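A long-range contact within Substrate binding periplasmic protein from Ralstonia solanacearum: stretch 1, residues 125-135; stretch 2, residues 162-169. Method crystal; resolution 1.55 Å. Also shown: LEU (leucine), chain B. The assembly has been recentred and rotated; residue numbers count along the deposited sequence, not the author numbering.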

# COMPACT_ATOMS: atom_id res chain seq x y z
N TYR A 125 -0.16 -5.25 7.78
CA TYR A 125 -0.88 -6.40 7.24
C TYR A 125 -1.41 -7.25 8.39
O TYR A 125 -2.51 -7.80 8.29
N GLN A 126 -0.64 -7.37 9.46
CA GLN A 126 -1.08 -8.18 10.59
C GLN A 126 -2.33 -7.57 11.22
O GLN A 126 -3.23 -8.30 11.63
N GLN A 127 -2.40 -6.25 11.28
CA GLN A 127 -3.58 -5.60 11.84
C GLN A 127 -4.77 -5.89 10.93
O GLN A 127 -5.87 -6.14 11.42
N GLU A 128 -4.55 -5.84 9.62
CA GLU A 128 -5.60 -6.10 8.64
C GLU A 128 -6.10 -7.54 8.79
O GLU A 128 -7.31 -7.79 8.84
N ILE A 129 -5.16 -8.48 8.86
CA ILE A 129 -5.48 -9.89 8.99
C ILE A 129 -6.22 -10.19 10.29
O ILE A 129 -7.24 -10.89 10.28
N ASP A 130 -5.73 -9.65 11.40
CA ASP A 130 -6.39 -9.87 12.68
C ASP A 130 -7.84 -9.43 12.61
O ASP A 130 -8.76 -10.17 12.97
N LYS A 131 -8.06 -8.21 12.13
CA LYS A 131 -9.41 -7.66 12.05
C LYS A 131 -10.34 -8.46 11.13
O LYS A 131 -11.45 -8.81 11.52
N MSE A 132 -9.88 -8.74 9.91
CA MSE A 132 -10.70 -9.48 8.95
C MSE A 132 -10.94 -10.94 9.32
O MSE A 132 -12.07 -11.43 9.21
N ILE A 133 -9.89 -11.64 9.72
CA ILE A 133 -10.03 -13.04 10.07
C ILE A 133 -10.86 -13.22 11.33
O ILE A 133 -11.72 -14.10 11.40
N THR A 134 -10.64 -12.37 12.33
CA THR A 134 -11.41 -12.47 13.56
C THR A 134 -12.89 -12.23 13.28
O THR A 134 -13.76 -12.85 13.90
N ALA A 135 -13.18 -11.34 12.33
CA ALA A 135 -14.56 -11.06 11.96
C ALA A 135 -15.20 -12.31 11.37
O ALA A 135 -16.35 -12.63 11.67
N GLU A 162 -2.32 -17.77 9.82
CA GLU A 162 -2.14 -18.92 10.70
C GLU A 162 -2.11 -18.49 12.16
O GLU A 162 -2.68 -19.16 13.02
N ARG A 163 -1.46 -17.37 12.43
CA ARG A 163 -1.35 -16.86 13.79
C ARG A 163 -2.72 -16.49 14.35
O ARG A 163 -3.07 -16.88 15.47
N THR A 164 -3.50 -15.76 13.57
CA THR A 164 -4.83 -15.35 14.01
C THR A 164 -5.73 -16.56 14.21
O THR A 164 -6.44 -16.66 15.21
N LEU A 165 -5.70 -17.50 13.27
CA LEU A 165 -6.54 -18.68 13.38
C LEU A 165 -6.15 -19.55 14.57
O LEU A 165 -7.01 -20.13 15.23
N LYS A 166 -4.85 -19.63 14.86
CA LYS A 166 -4.37 -20.42 15.99
C LYS A 166 -4.97 -19.91 17.29
O LYS A 166 -5.25 -20.68 18.21
N ALA A 167 -5.16 -18.59 17.37
CA ALA A 167 -5.73 -17.96 18.56
C ALA A 167 -7.17 -18.43 18.78
O ALA A 167 -7.73 -18.25 19.85
N HIS A 168 -7.75 -19.03 17.75
CA HIS A 168 -9.12 -19.53 17.83
C HIS A 168 -9.18 -21.03 17.61
O HIS A 168 -10.23 -21.57 17.25
N ALA A 169 -8.06 -21.70 17.83
CA ALA A 169 -7.96 -23.15 17.68
C ALA A 169 -8.34 -23.62 16.28
O ALA A 169 -8.95 -24.68 16.12

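A single threonine, Thr 164, dominates this contact and carries its one hydrogen bond between the stretches. Its side chain points toward stretch 1 and sits as a knob among Ile 129, Asp 130, Ile 133 and Thr 134. Chi1 is m. In this rotamer OG1 of Thr 164 donates to OD1 of Asp 130 at 2.7 Å, while CG2 of Thr 164 lies 3.7 Å from CG2 of Ile 133 and 3.8 Å from OG1 of Thr 134. The CA atoms of Asp 130 and Thr 164 are 5.9 Å apart, the nearest backbone approach. The helix axes cross at -41°.

Asp 130 (m) starts sideways, but its end comes nearer. OD1 of Asp 130 also accepts from NE2 of Gln 126 at 3.1 Å, one helical turn back. Gln 126 (t, p) points toward stretch 2, and its OE1 lies over one face of the Arg 163 guanidinium, 4.0 Å from NH1.

The apolar part is small. Ile 133 (m, m) points in, and its CG2 meets CD2 of Leu 165 (m, t) at 3.6 Å. OG1 of Thr 134 (m) donates to O of Asp 130 at 2.7 Å within its own helix. His 168 (m) points in; its ND1 donates to O of Thr 164 at 3.1 Å.

The bound leucine lies beside Tyr 125, away from this contact.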

# COMPACT_ATOMS: atom_id res chain seq x y z
CB TYR A 125 0.03 -7.28 6.38
CG TYR A 125 0.41 -6.70 5.04
CD1 TYR A 125 -0.43 -5.80 4.38
CD2 TYR A 125 1.58 -7.11 4.39
CE1 TYR A 125 -0.11 -5.32 3.11
CE2 TYR A 125 1.91 -6.64 3.13
CZ TYR A 125 1.06 -5.74 2.49
OH TYR A 125 1.38 -5.26 1.25
CB GLN A 126 0.03 -8.29 11.65
CG GLN A 126 -0.27 -9.33 12.73
CD GLN A 126 -0.48 -10.72 12.17
OE1 GLN A 126 0.39 -11.26 11.48
NE2 GLN A 126 -1.63 -11.31 12.46
CB GLN A 127 -3.38 -4.09 11.95
CG GLN A 127 -2.34 -3.66 12.98
CD GLN A 127 -2.28 -2.16 13.13
OE1 GLN A 127 -3.13 -1.54 13.77
NE2 GLN A 127 -1.26 -1.55 12.52
CB GLU A 128 -5.08 -5.93 7.21
CG GLU A 128 -4.75 -4.51 6.79
CD GLU A 128 -4.35 -4.44 5.33
OE1 GLU A 128 -5.12 -4.95 4.48
OE2 GLU A 128 -3.27 -3.89 5.01
CB ILE A 129 -4.20 -10.75 8.88
CG1 ILE A 129 -3.62 -10.62 7.47
CG2 ILE A 129 -4.50 -12.20 9.21
CD1 ILE A 129 -2.27 -11.27 7.28
CB ASP A 130 -5.69 -9.10 13.80
CG ASP A 130 -4.38 -9.72 14.22
OD1 ASP A 130 -4.22 -10.95 14.06
OD2 ASP A 130 -3.50 -8.98 14.72
CB LYS A 131 -9.35 -6.20 11.62
CG LYS A 131 -10.49 -5.34 12.16
CD LYS A 131 -10.25 -3.87 11.88
CE LYS A 131 -11.35 -3.00 12.47
NZ LYS A 131 -11.42 -3.14 13.95
CB MSE A 132 -10.08 -9.42 7.55
CG MSE A 132 -10.20 -8.09 6.86
SE MSE A 132 -9.55 -8.17 5.04
CE MSE A 132 -7.69 -7.77 5.37
CB ILE A 133 -8.64 -13.71 10.25
CG1 ILE A 133 -7.87 -13.65 8.92
CG2 ILE A 133 -8.80 -15.16 10.69
CD1 ILE A 133 -8.56 -14.38 7.78
CB THR A 134 -10.92 -11.47 14.62
OG1 THR A 134 -9.57 -11.78 14.97
CG2 THR A 134 -11.78 -11.54 15.87
CB ALA A 135 -14.61 -9.91 10.95
CB GLU A 162 -0.84 -19.66 10.37
CG GLU A 162 -0.80 -20.25 8.97
CD GLU A 162 0.45 -21.08 8.72
OE1 GLU A 162 1.56 -20.60 9.03
OE2 GLU A 162 0.32 -22.21 8.21
CB ARG A 163 -0.44 -15.63 13.83
CG ARG A 163 -0.22 -15.05 15.22
CD ARG A 163 0.75 -13.89 15.17
NE ARG A 163 2.03 -14.29 14.58
CZ ARG A 163 3.02 -13.46 14.29
NH1 ARG A 163 2.89 -12.16 14.53
NH2 ARG A 163 4.14 -13.92 13.76
CB THR A 164 -5.48 -14.39 12.99
OG1 THR A 164 -4.62 -13.26 12.79
CG2 THR A 164 -6.83 -13.90 13.50
CB LEU A 165 -6.48 -19.50 12.09
CG LEU A 165 -7.20 -18.88 10.89
CD1 LEU A 165 -7.04 -19.78 9.66
CD2 LEU A 165 -8.68 -18.68 11.22
CB LYS A 166 -2.84 -20.38 16.06
CG LYS A 166 -2.26 -21.25 17.17
CD LYS A 166 -0.74 -21.14 17.20
CE LYS A 166 -0.15 -21.99 18.33
NZ LYS A 166 -0.47 -23.43 18.17
CB ALA A 167 -5.69 -16.45 18.42
CB HIS A 168 -10.00 -18.80 16.81
CG HIS A 168 -10.08 -17.32 17.04
ND1 HIS A 168 -9.32 -16.42 16.33
CD2 HIS A 168 -10.80 -16.60 17.93
CE1 HIS A 168 -9.57 -15.20 16.78
NE2 HIS A 168 -10.47 -15.28 17.74
CB ALA A 169 -8.83 -23.84 18.73
N LEU B . 3.65 -3.42 -2.00
CA LEU B . 2.90 -4.43 -2.80
C LEU B . 1.64 -3.81 -3.37
O LEU B . 1.13 -4.37 -4.36
CB LEU B . 2.54 -5.61 -1.92
CG LEU B . 3.82 -5.99 -1.17
CD1 LEU B . 3.51 -6.36 0.21
CD2 LEU B . 4.51 -7.08 -1.88
OXT LEU B . 1.18 -2.79 -2.81